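Local coordinates for extracellular solute-binding protein family 1 (Kribbella flavida, PDB 5IXP) that probably binds an extracellular solute and hands it to an ABC transporter for uptake into the cell, at residues D202-A207 against E365-V370; L275-Q280 against A285-L290; Q321-V326 against I338-A343; L124-R127 against P131-R134. All coordinates share one frame; numbering follows the deposited sequence. Where two conformers were deposited one is given.

The four contacts are spread over a two-lobed solute-binding protein fold, and none of them can be assigned to the solute site. Contact 2 lies apart in the lobe that carries the N-terminus: its centre is about 42 Å from that of contact 1 and about 49 Å from that of contact 4, both across the chain's centre. Contacts 3 and 4 are neighbours, with centres about 22 Å apart, and touch where Ile338 CD1 meets Arg134 CD at 4.1 Å. Contact 1 stays about 17 Å from contact 3 between nearest atoms, although helices 335-344 and 356-371 are consecutive. Contacts 2 and 3 both fall inside the loop that contact 1 closes.

Contact 1 (D202-A207 against E365-V370); sequences DQIVAA and EALARV
Leu367 takes part in two of the three side-chain contacts, using its two methyls on different partners. CD1 meets Val205 CG2 at 4.0 Å, while CD2 reaches Ile204 CG2 at 4.2 Å. Val205 lies alongside Leu367, pointing the other way, and Ile204 comes across it nearly square. One helical turn further on, Val370 CG1 closes on the same Val205 methyl, CG2, at 4.2 Å, which places that methyl against two side chains of helix 356-371. In Leu367, CG stands anti to the backbone N (chi1 -176°), extending the branch point toward the other helix. All three contacts are between methyl groups, so dispersion and burial hold this pair rather than polar bonds. The segment axes approach to 10.9 Å and run nearly parallel at 25°, a spacing wide enough that side chains, not backbones, fill the gap. Trp201, on the same helix as Val205, lies against Ala366, Leu367 and Val370 and extends the apolar surface. Around the pair, helix 167-175 supplies Trp171 to Leu367 and Met174 to Ile204, while helix 377-392 packs on Val205 through Ser377 and on Val370 through Ala380.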
loop_
_atom_site.group_PDB
_atom_site.type_symbol
_atom_site.label_atom_id
_atom_site.label_comp_id
_atom_site.label_asym_id
_atom_site.label_seq_id
_atom_site.Cartn_x
_atom_site.Cartn_y
_atom_site.Cartn_z
ATOM N N ASP A 202 -10.239 -18.519 7.209
ATOM C CA ASP A 202 -10.304 -19.956 6.951
ATOM C C ASP A 202 -9.606 -20.321 5.650
ATOM O O ASP A 202 -8.907 -21.341 5.576
ATOM C CB ASP A 202 -11.755 -20.434 6.916
ATOM C CG ASP A 202 -12.383 -20.480 8.291
ATOM O OD1 ASP A 202 -11.639 -20.470 9.289
ATOM O OD2 ASP A 202 -13.618 -20.535 8.374
ATOM N N GLN A 203 -9.782 -19.501 4.610
ATOM C CA GLN A 203 -9.205 -19.833 3.311
ATOM C C GLN A 203 -7.681 -19.745 3.337
ATOM O O GLN A 203 -6.996 -20.578 2.729
ATOM C CB GLN A 203 -9.796 -18.919 2.236
ATOM C CG GLN A 203 -9.466 -19.324 0.819
ATOM C CD GLN A 203 -10.323 -18.584 -0.205
ATOM O OE1 GLN A 203 -10.811 -17.486 0.058
ATOM N NE2 GLN A 203 -10.521 -19.196 -1.371
ATOM N N ILE A 204 -7.125 -18.743 4.028
ATOM C CA ILE A 204 -5.673 -18.653 4.129
ATOM C C ILE A 204 -5.127 -19.759 5.018
ATOM O O ILE A 204 -4.081 -20.348 4.720
ATOM C CB ILE A 204 -5.252 -17.267 4.642
ATOM C CG1 ILE A 204 -5.743 -16.210 3.671
ATOM C CG2 ILE A 204 -3.728 -17.181 4.796
ATOM C CD1 ILE A 204 -5.498 -14.809 4.170
ATOM N N VAL A 205 -5.800 -20.042 6.137
ATOM C CA VAL A 205 -5.356 -21.142 6.988
ATOM C C VAL A 205 -5.348 -22.450 6.203
ATOM O O VAL A 205 -4.393 -23.234 6.283
ATOM C CB VAL A 205 -6.233 -21.238 8.251
ATOM C CG1 VAL A 205 -5.970 -22.545 8.981
ATOM C CG2 VAL A 205 -5.956 -20.046 9.173
ATOM N N ALA A 206 -6.389 -22.692 5.404
ATOM C CA ALA A 206 -6.408 -23.914 4.605
ATOM C C ALA A 206 -5.230 -23.950 3.639
ATOM O O ALA A 206 -4.628 -25.007 3.422
ATOM C CB ALA A 206 -7.736 -24.042 3.861
ATOM N N ALA A 207 -4.871 -22.796 3.065
ATOM C CA ALA A 207 -3.697 -22.734 2.201
ATOM C C ALA A 207 -2.426 -23.104 2.963
ATOM O O ALA A 207 -1.570 -23.828 2.435
ATOM C CB ALA A 207 -3.569 -21.335 1.588
ATOM N N GLU A 365 -0.779 -11.012 13.996
ATOM C CA GLU A 365 0.035 -11.775 14.939
ATOM C C GLU A 365 -0.532 -13.174 15.112
ATOM O O GLU A 365 0.214 -14.162 15.102
ATOM C CB GLU A 365 0.120 -11.057 16.295
ATOM C CG GLU A 365 1.013 -9.813 16.268
ATOM C CD GLU A 365 0.989 -9.016 17.561
ATOM O OE1 GLU A 365 0.258 -9.399 18.498
ATOM O OE2 GLU A 365 1.706 -7.993 17.637
ATOM N N ALA A 366 -1.858 -13.277 15.238
ATOM C CA ALA A 366 -2.484 -14.584 15.389
ATOM C C ALA A 366 -2.274 -15.437 14.145
ATOM O O ALA A 366 -1.952 -16.628 14.244
ATOM C CB ALA A 366 -3.974 -14.418 15.691
ATOM N N LEU A 367 -2.446 -14.847 12.960
ATOM C CA LEU A 367 -2.270 -15.624 11.741
ATOM C C LEU A 367 -0.822 -16.086 11.588
ATOM O O LEU A 367 -0.571 -17.209 11.139
ATOM C CB LEU A 367 -2.727 -14.811 10.530
ATOM C CG LEU A 367 -2.680 -15.551 9.192
ATOM C CD1 LEU A 367 -3.463 -16.858 9.262
ATOM C CD2 LEU A 367 -3.223 -14.644 8.089
ATOM N N ALA A 368 0.140 -15.244 11.984
ATOM C CA ALA A 368 1.542 -15.646 11.931
ATOM C C ALA A 368 1.810 -16.828 12.854
ATOM O O ALA A 368 2.596 -17.720 12.518
ATOM C CB ALA A 368 2.450 -14.466 12.291
ATOM N N ARG A 369 1.172 -16.852 14.028
ATOM C CA ARG A 369 1.347 -17.992 14.928
ATOM C C ARG A 369 0.827 -19.278 14.295
ATOM O O ARG A 369 1.443 -20.339 14.437
ATOM C CB ARG A 369 0.664 -17.725 16.269
ATOM C CG ARG A 369 1.366 -16.654 17.123
ATOM C CD ARG A 369 0.825 -16.624 18.552
ATOM N NE ARG A 369 -0.615 -16.364 18.614
ATOM C CZ ARG A 369 -1.166 -15.156 18.709
ATOM N NH1 ARG A 369 -0.404 -14.062 18.737
ATOM N NH2 ARG A 369 -2.488 -15.040 18.771
ATOM N N VAL A 370 -0.296 -19.203 13.576
ATOM C CA VAL A 370 -0.784 -20.370 12.840
ATOM C C VAL A 370 0.201 -20.757 11.748
ATOM O O VAL A 370 0.555 -21.933 11.594
ATOM C CB VAL A 370 -2.175 -20.102 12.245
ATOM C CG1 VAL A 370 -2.627 -21.309 11.440
ATOM C CG2 VAL A 370 -3.174 -19.786 13.342
#

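Contact 2 (L275-Q280 against A285-L290); sequences LTVPTQ and AEAAKL
Val277 meets helix 284-294 with both of its methyls, and its side chain can be traced outward from the backbone. CB points toward the helix and lies 4.5 Å from Ala287 CB, so the branch point is already close to its main partner. From there CG1 reaches Ala287 CB at 3.8 Å, and CG2 reaches the same carbon at 3.9 Å: the alanine methyl is met by both arms of the valine fork. CG1 is anti to the backbone N (chi1 176°), which turns CG2 to the side of the backbone N and lets it run on along the helix. There it comes to 4.0 Å from Ala288 N, a van der Waals approach to a helix amide. The small alanine side chains let the valine come this near to the helix backbone. In fold terms, the chain passes from strand 269-276, paired antiparallel with strand 58-62, through a short loop into helix 284-294, which packs on that sheet. Leu290 extends the packing by touching Ile58, Leu4 and Tyr21. On the other segment, Thr276 OG1 bonds to Glu59 O and the Val277 backbone pairs with Val77. Gln280 binds Asn48 O through NE2 and Met55 N through OE1, which ties down the loop further along. On the exposed side of the helix, Lys289 NZ stands 3.6 Å from Glu286 OE1, a long salt bridge within the helix that takes no part in the valine packing.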
loop_
_atom_site.group_PDB
_atom_site.type_symbol
_atom_site.label_atom_id
_atom_site.label_comp_id
_atom_site.label_asym_id
_atom_site.label_seq_id
_atom_site.Cartn_x
_atom_site.Cartn_y
_atom_site.Cartn_z
ATOM N N LEU A 275 -0.288 14.488 1.408
ATOM C CA LEU A 275 0.136 15.729 2.042
ATOM C C LEU A 275 -1.051 16.326 2.787
ATOM O O LEU A 275 -2.150 16.436 2.228
ATOM C CB LEU A 275 0.686 16.717 1.010
ATOM C CG LEU A 275 1.824 16.169 0.126
ATOM C CD1 LEU A 275 2.338 17.284 -0.784
ATOM C CD2 LEU A 275 2.955 15.603 0.969
ATOM N N THR A 276 -0.836 16.686 4.053
ATOM C CA THR A 276 -1.880 17.261 4.894
ATOM C C THR A 276 -1.420 18.616 5.413
ATOM O O THR A 276 -0.227 18.924 5.425
ATOM C CB THR A 276 -2.230 16.360 6.091
ATOM O OG1 THR A 276 -1.140 16.356 7.038
ATOM C CG2 THR A 276 -2.537 14.933 5.627
ATOM N N VAL A 277 -2.380 19.423 5.858
ATOM C CA VAL A 277 -2.081 20.758 6.379
ATOM C C VAL A 277 -2.717 20.881 7.759
ATOM O O VAL A 277 -3.937 21.060 7.864
ATOM C CB VAL A 277 -2.583 21.864 5.436
ATOM C CG1 VAL A 277 -2.349 23.263 6.067
ATOM C CG2 VAL A 277 -1.908 21.750 4.044
ATOM N N PRO A 278 -1.937 20.791 8.833
ATOM C CA PRO A 278 -2.507 20.941 10.181
ATOM C C PRO A 278 -3.095 22.328 10.387
ATOM O O PRO A 278 -2.644 23.314 9.791
ATOM C CB PRO A 278 -1.303 20.720 11.108
ATOM C CG PRO A 278 -0.292 20.035 10.291
ATOM C CD PRO A 278 -0.496 20.512 8.865
ATOM N N THR A 279 -4.103 22.410 11.265
ATOM C CA THR A 279 -4.614 23.731 11.620
ATOM C C THR A 279 -3.581 24.559 12.374
ATOM O O THR A 279 -3.751 25.777 12.494
ATOM C CB THR A 279 -5.900 23.630 12.449
ATOM O OG1 THR A 279 -5.674 22.829 13.616
ATOM C CG2 THR A 279 -7.042 23.041 11.613
ATOM N N GLN A 280 -2.514 23.927 12.876
ATOM C CA GLN A 280 -1.415 24.670 13.481
ATOM C C GLN A 280 -0.780 25.643 12.502
ATOM O O GLN A 280 -0.180 26.636 12.920
ATOM C CB GLN A 280 -0.337 23.710 13.975
ATOM C CG GLN A 280 -0.488 23.261 15.378
ATOM C CD GLN A 280 0.667 22.394 15.804
ATOM O OE1 GLN A 280 1.839 22.730 15.571
ATOM N NE2 GLN A 280 0.352 21.263 16.424
ATOM N N ALA A 285 -3.568 28.700 3.521
ATOM C CA ALA A 285 -3.866 28.832 2.097
ATOM C C ALA A 285 -2.618 28.608 1.249
ATOM O O ALA A 285 -2.674 27.918 0.221
ATOM C CB ALA A 285 -4.484 30.202 1.813
ATOM N N GLU A 286 -1.479 29.173 1.663
ATOM C CA GLU A 286 -0.236 28.944 0.928
ATOM C C GLU A 286 0.221 27.498 1.059
ATOM O O GLU A 286 0.765 26.928 0.103
ATOM C CB GLU A 286 0.862 29.886 1.420
ATOM C CG GLU A 286 0.589 31.355 1.153
ATOM C CD GLU A 286 0.779 31.744 -0.304
ATOM O OE1 GLU A 286 1.357 30.974 -1.099
ATOM O OE2 GLU A 286 0.345 32.845 -0.659
ATOM N N ALA A 287 0.030 26.901 2.241
ATOM C CA ALA A 287 0.356 25.487 2.433
ATOM C C ALA A 287 -0.491 24.603 1.527
ATOM O O ALA A 287 0.029 23.700 0.864
ATOM C CB ALA A 287 0.160 25.086 3.898
ATOM N N ALA A 288 -1.805 24.849 1.484
ATOM C CA ALA A 288 -2.671 24.042 0.625
ATOM C C ALA A 288 -2.314 24.229 -0.844
ATOM O O ALA A 288 -2.356 23.270 -1.627
ATOM C CB ALA A 288 -4.147 24.383 0.867
ATOM N N LYS A 289 -1.957 25.457 -1.238
ATOM C CA LYS A 289 -1.581 25.703 -2.627
ATOM C C LYS A 289 -0.342 24.905 -3.006
ATOM O O LYS A 289 -0.282 24.293 -4.085
ATOM C CB LYS A 289 -1.336 27.195 -2.876
ATOM C CG LYS A 289 -1.121 27.485 -4.359
ATOM C CD LYS A 289 -0.399 28.806 -4.662
ATOM C CE LYS A 289 -1.023 29.980 -3.980
ATOM N NZ LYS A 289 -0.291 31.242 -4.344
ATOM N N LEU A 290 0.669 24.914 -2.132
ATOM C CA LEU A 290 1.888 24.166 -2.411
ATOM C C LEU A 290 1.612 22.667 -2.441
ATOM O O LEU A 290 2.122 21.953 -3.316
ATOM C CB LEU A 290 2.965 24.504 -1.374
ATOM C CG LEU A 290 4.244 23.646 -1.449
ATOM C CD1 LEU A 290 4.917 23.755 -2.828
ATOM C CD2 LEU A 290 5.230 24.004 -0.315
#

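Contact 3 (Q321-V326 against I338-A343); sequences QVTAQV and IFVNRA
Val340, the residue that faces helix 320-323, sits in a helical turn whose shortest polar bond runs from Arg342 N to Ile338 O, 2.8 Å. With the backbone fixed this way, Val340 turns its CB toward the other segment and offers CG2, which meets Val322 CG1 at 4.0 Å. This is the single close pair between the two valines, whose side chains approach each other on a slant. A torsion of 165° about CA-CB sends Val340 CG1 anti to the backbone N and leaves CG2 as the arm that touches. Thr323 adds a fringe contact: its methyl CG2 stands 4.5 Å from Val340 CG2, while its hydroxyl OG1 makes a weak hydrogen bond back to Ser319 O. Phe310 lies against both Val322 and Val340, and Tyr317 packs on Val340 as well. Elsewhere on helix 335-344, Arg342 NE forms a salt bridge to Asp261 OD1. The facing groups are thus methyls, with just 75 Å² buried between the segments. Methyl packing of this kind sets no direction of its own; the backbone bond between Gln325 and Gly336, and Phe310, which touches both valines, probably help to place the two segments.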
loop_
_atom_site.group_PDB
_atom_site.type_symbol
_atom_site.label_atom_id
_atom_site.label_comp_id
_atom_site.label_asym_id
_atom_site.label_seq_id
_atom_site.Cartn_x
_atom_site.Cartn_y
_atom_site.Cartn_z
ATOM N N GLN A 321 5.722 8.976 -20.689
ATOM C CA GLN A 321 6.729 8.750 -19.654
ATOM C C GLN A 321 6.325 7.585 -18.760
ATOM O O GLN A 321 7.161 6.760 -18.373
ATOM C CB GLN A 321 6.940 10.019 -18.823
ATOM C CG GLN A 321 7.643 11.148 -19.572
ATOM C CD GLN A 321 9.051 10.775 -19.996
ATOM O OE1 GLN A 321 9.746 10.031 -19.304
ATOM N NE2 GLN A 321 9.473 11.281 -21.148
ATOM N N VAL A 322 5.032 7.477 -18.459
ATOM C CA VAL A 322 4.570 6.374 -17.619
ATOM C C VAL A 322 4.337 5.118 -18.449
ATOM O O VAL A 322 4.885 4.053 -18.153
ATOM C CB VAL A 322 3.296 6.778 -16.850
ATOM C CG1 VAL A 322 2.702 5.568 -16.138
ATOM C CG2 VAL A 322 3.599 7.889 -15.866
ATOM N N THR A 323 3.539 5.223 -19.515
ATOM C CA THR A 323 3.053 4.014 -20.171
ATOM C C THR A 323 4.133 3.289 -20.959
ATOM O O THR A 323 3.953 2.112 -21.286
ATOM C CB THR A 323 1.884 4.337 -21.097
ATOM O OG1 THR A 323 2.297 5.300 -22.069
ATOM C CG2 THR A 323 0.702 4.882 -20.301
ATOM N N ALA A 324 5.240 3.946 -21.277
ATOM C CA ALA A 324 6.312 3.282 -22.004
ATOM C C ALA A 324 7.281 2.544 -21.090
ATOM O O ALA A 324 8.209 1.898 -21.586
ATOM C CB ALA A 324 7.086 4.295 -22.857
ATOM N N GLN A 325 7.093 2.626 -19.778
ATOM C CA GLN A 325 8.071 2.081 -18.846
ATOM C C GLN A 325 8.121 0.564 -18.954
ATOM O O GLN A 325 7.083 -0.106 -18.955
ATOM C CB GLN A 325 7.736 2.499 -17.414
ATOM C CG GLN A 325 8.826 2.156 -16.416
ATOM C CD GLN A 325 8.338 2.179 -14.979
ATOM O OE1 GLN A 325 7.146 1.993 -14.712
ATOM N NE2 GLN A 325 9.256 2.421 -14.042
ATOM N N VAL A 326 9.332 0.028 -19.045
ATOM C CA VAL A 326 9.575 -1.404 -19.112
ATOM C C VAL A 326 10.536 -1.761 -17.987
ATOM O O VAL A 326 11.361 -0.942 -17.573
ATOM C CB VAL A 326 10.139 -1.797 -20.501
ATOM C CG1 VAL A 326 10.564 -3.243 -20.533
ATOM C CG2 VAL A 326 9.102 -1.524 -21.587
ATOM N N ILE A 338 1.050 -2.093 -17.263
ATOM C CA ILE A 338 0.467 -3.035 -16.313
ATOM C C ILE A 338 -0.036 -2.294 -15.080
ATOM O O ILE A 338 -1.182 -2.467 -14.651
ATOM C CB ILE A 338 1.485 -4.126 -15.942
ATOM C CG1 ILE A 338 1.688 -5.093 -17.117
ATOM C CG2 ILE A 338 1.023 -4.881 -14.694
ATOM C CD1 ILE A 338 2.969 -5.914 -17.016
ATOM N N PHE A 339 0.798 -1.429 -14.505
ATOM C CA PHE A 339 0.379 -0.827 -13.247
ATOM C C PHE A 339 -0.618 0.312 -13.436
ATOM O O PHE A 339 -1.361 0.620 -12.494
ATOM C CB PHE A 339 1.615 -0.425 -12.442
ATOM C CG PHE A 339 2.311 -1.613 -11.856
ATOM C CD1 PHE A 339 1.770 -2.266 -10.754
ATOM C CD2 PHE A 339 3.448 -2.139 -12.448
ATOM C CE1 PHE A 339 2.382 -3.395 -10.226
ATOM C CE2 PHE A 339 4.051 -3.261 -11.928
ATOM C CZ PHE A 339 3.518 -3.887 -10.814
ATOM N N VAL A 340 -0.713 0.894 -14.634
ATOM C CA VAL A 340 -1.875 1.730 -14.941
ATOM C C VAL A 340 -3.149 0.902 -14.834
ATOM O O VAL A 340 -4.113 1.291 -14.160
ATOM C CB VAL A 340 -1.736 2.377 -16.331
ATOM C CG1 VAL A 340 -3.077 2.931 -16.793
ATOM C CG2 VAL A 340 -0.692 3.482 -16.290
ATOM N N ASN A 341 -3.173 -0.253 -15.504
ATOM C CA ASN A 341 -4.331 -1.140 -15.403
ATOM C C ASN A 341 -4.602 -1.538 -13.959
ATOM O O ASN A 341 -5.758 -1.550 -13.518
ATOM C CB ASN A 341 -4.123 -2.390 -16.257
ATOM C CG ASN A 341 -4.148 -2.097 -17.736
ATOM O OD1 ASN A 341 -4.664 -1.065 -18.168
ATOM N ND2 ASN A 341 -3.608 -3.020 -18.530
ATOM N N ARG A 342 -3.549 -1.868 -13.206
ATOM C CA ARG A 342 -3.751 -2.303 -11.823
ATOM C C ARG A 342 -4.311 -1.173 -10.968
ATOM O O ARG A 342 -5.162 -1.406 -10.105
ATOM C CB ARG A 342 -2.446 -2.838 -11.224
ATOM C CG ARG A 342 -1.863 -4.062 -11.947
ATOM C CD ARG A 342 -2.730 -5.315 -11.805
ATOM N NE ARG A 342 -3.759 -5.451 -12.836
ATOM C CZ ARG A 342 -5.067 -5.557 -12.586
ATOM N NH1 ARG A 342 -5.923 -5.697 -13.587
ATOM N NH2 ARG A 342 -5.524 -5.534 -11.337
ATOM N N ALA A 343 -3.864 0.062 -11.203
ATOM C CA ALA A 343 -4.403 1.186 -10.445
ATOM C C ALA A 343 -5.859 1.438 -10.806
ATOM O O ALA A 343 -6.686 1.710 -9.923
ATOM C CB ALA A 343 -3.563 2.441 -10.688
#

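Contact 4 (L124-R127 against P131-R134); sequences LFAR and PTDR
Phe125 and Pro131 make the tight, buried part of this contact, where a carbonyl oxygen approaches the edge of a ring. Pro131 O lies in the ring plane, 3.3 Å from CD2, and it is also 3.7 Å from CB of Phe125. An oxygen set in plane at this edge faces the slightly positive ring hydrogens, so the approach is probably mildly favourable electrostatically. Phe125 is buried, and its CG, anti to the carbonyl carbon (chi1 -87°), directs the ring toward the loop. Two other rings meet that of Phe125: Trp163, with planes about 10° apart, and Tyr120, about 30°. A short loop joins helix 122-127 to helix 134-138. Strand 108-121, tied to strand 232-238 by the Cys119-Cys237 disulfide, leads directly into helix 122-127, and the chain then folds back through Pro131 and Thr132 to start helix 134-138. Asp133 is the N-cap of that second helix, its OD1 accepting from Ala135 N. The solvent side belongs to Ala126, which is exposed, and Thr132, which is partly so, yet the threonine methyl is still in van der Waals contact. Thr132 CG2 lies 3.7 Å from Ala126 N and 3.8 Å from Ala126 CB, with Phe125 CB more distant at 4.2 Å. This methyl is anti to the carbonyl carbon, an orientation that lays it over the helix backbone instead of the hydroxyl. Thr132 is held from the other direction as well, its carbonyl oxygen being hydrogen-bonded to Tyr120 OH. Beyond it, Arg134 leaves the pair altogether and forms a salt bridge through NH1 to Asp258 OD1.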
loop_
_atom_site.group_PDB
_atom_site.type_symbol
_atom_site.label_atom_id
_atom_site.label_comp_id
_atom_site.label_asym_id
_atom_site.label_seq_id
_atom_site.Cartn_x
_atom_site.Cartn_y
_atom_site.Cartn_z
ATOM N N LEU A 124 10.134 -21.495 -11.961
ATOM C CA LEU A 124 9.391 -22.461 -11.157
ATOM C C LEU A 124 8.059 -22.810 -11.811
ATOM O O LEU A 124 7.643 -23.976 -11.792
ATOM C CB LEU A 124 9.184 -21.923 -9.741
ATOM C CG LEU A 124 10.467 -21.607 -8.962
ATOM C CD1 LEU A 124 10.149 -21.132 -7.532
ATOM C CD2 LEU A 124 11.435 -22.799 -8.955
ATOM N N PHE A 125 7.383 -21.821 -12.407
ATOM C CA PHE A 125 6.151 -22.115 -13.136
ATOM C C PHE A 125 6.416 -23.108 -14.261
ATOM O O PHE A 125 5.680 -24.089 -14.430
ATOM C CB PHE A 125 5.535 -20.830 -13.698
ATOM C CG PHE A 125 4.619 -20.100 -12.737
ATOM C CD1 PHE A 125 4.908 -20.045 -11.377
ATOM C CD2 PHE A 125 3.480 -19.448 -13.207
ATOM C CE1 PHE A 125 4.084 -19.354 -10.495
ATOM C CE2 PHE A 125 2.642 -18.754 -12.339
ATOM C CZ PHE A 125 2.940 -18.709 -10.971
ATOM N N ALA A 126 7.467 -22.864 -15.047
ATOM C CA ALA A 126 7.773 -23.755 -16.164
ATOM C C ALA A 126 7.953 -25.190 -15.683
ATOM O O ALA A 126 7.372 -26.129 -16.244
ATOM C CB ALA A 126 9.027 -23.269 -16.890
ATOM N N ARG A 127 8.743 -25.367 -14.620
ATOM C CA ARG A 127 9.050 -26.698 -14.112
ATOM C C ARG A 127 7.822 -27.371 -13.515
ATOM O O ARG A 127 7.752 -28.606 -13.456
ATOM C CB ARG A 127 10.177 -26.594 -13.078
ATOM C CG ARG A 127 11.521 -26.215 -13.704
ATOM C CD ARG A 127 12.555 -25.752 -12.684
ATOM N NE ARG A 127 12.525 -26.531 -11.445
ATOM C CZ ARG A 127 13.129 -26.166 -10.313
ATOM N NH1 ARG A 127 13.822 -25.027 -10.254
ATOM N NH2 ARG A 127 13.038 -26.934 -9.233
ATOM N N PRO A 131 1.599 -22.247 -17.085
ATOM C CA PRO A 131 1.972 -21.301 -18.140
ATOM C C PRO A 131 3.036 -20.341 -17.626
ATOM O O PRO A 131 3.183 -20.124 -16.419
ATOM C CB PRO A 131 0.661 -20.565 -18.443
ATOM C CG PRO A 131 -0.111 -20.649 -17.156
ATOM C CD PRO A 131 0.199 -22.042 -16.646
ATOM N N THR A 132 3.797 -19.772 -18.555
ATOM C CA THR A 132 4.811 -18.788 -18.189
ATOM C C THR A 132 4.586 -17.425 -18.819
ATOM O O THR A 132 5.049 -16.423 -18.266
ATOM C CB THR A 132 6.211 -19.279 -18.583
ATOM O OG1 THR A 132 6.209 -19.619 -19.972
ATOM C CG2 THR A 132 6.611 -20.504 -17.759
ATOM N N ASP A 133 3.908 -17.364 -19.962
ATOM C CA ASP A 133 3.588 -16.089 -20.586
ATOM C C ASP A 133 2.656 -15.303 -19.676
ATOM O O ASP A 133 1.641 -15.832 -19.215
ATOM C CB ASP A 133 2.921 -16.328 -21.936
ATOM C CG ASP A 133 2.701 -15.043 -22.715
ATOM O OD1 ASP A 133 1.852 -14.222 -22.308
ATOM O OD2 ASP A 133 3.368 -14.865 -23.752
ATOM N N ARG A 134 2.989 -14.030 -19.429
ATOM C CA ARG A 134 2.209 -13.259 -18.461
ATOM C C ARG A 134 0.749 -13.111 -18.886
ATOM O O ARG A 134 -0.130 -12.976 -18.028
ATOM C CB ARG A 134 2.852 -11.882 -18.216
ATOM C CG ARG A 134 2.759 -10.888 -19.362
ATOM C CD ARG A 134 3.400 -9.540 -18.988
ATOM N NE ARG A 134 4.846 -9.670 -18.808
ATOM C CZ ARG A 134 5.743 -9.532 -19.783
ATOM N NH1 ARG A 134 7.034 -9.689 -19.520
ATOM N NH2 ARG A 134 5.355 -9.233 -21.020
#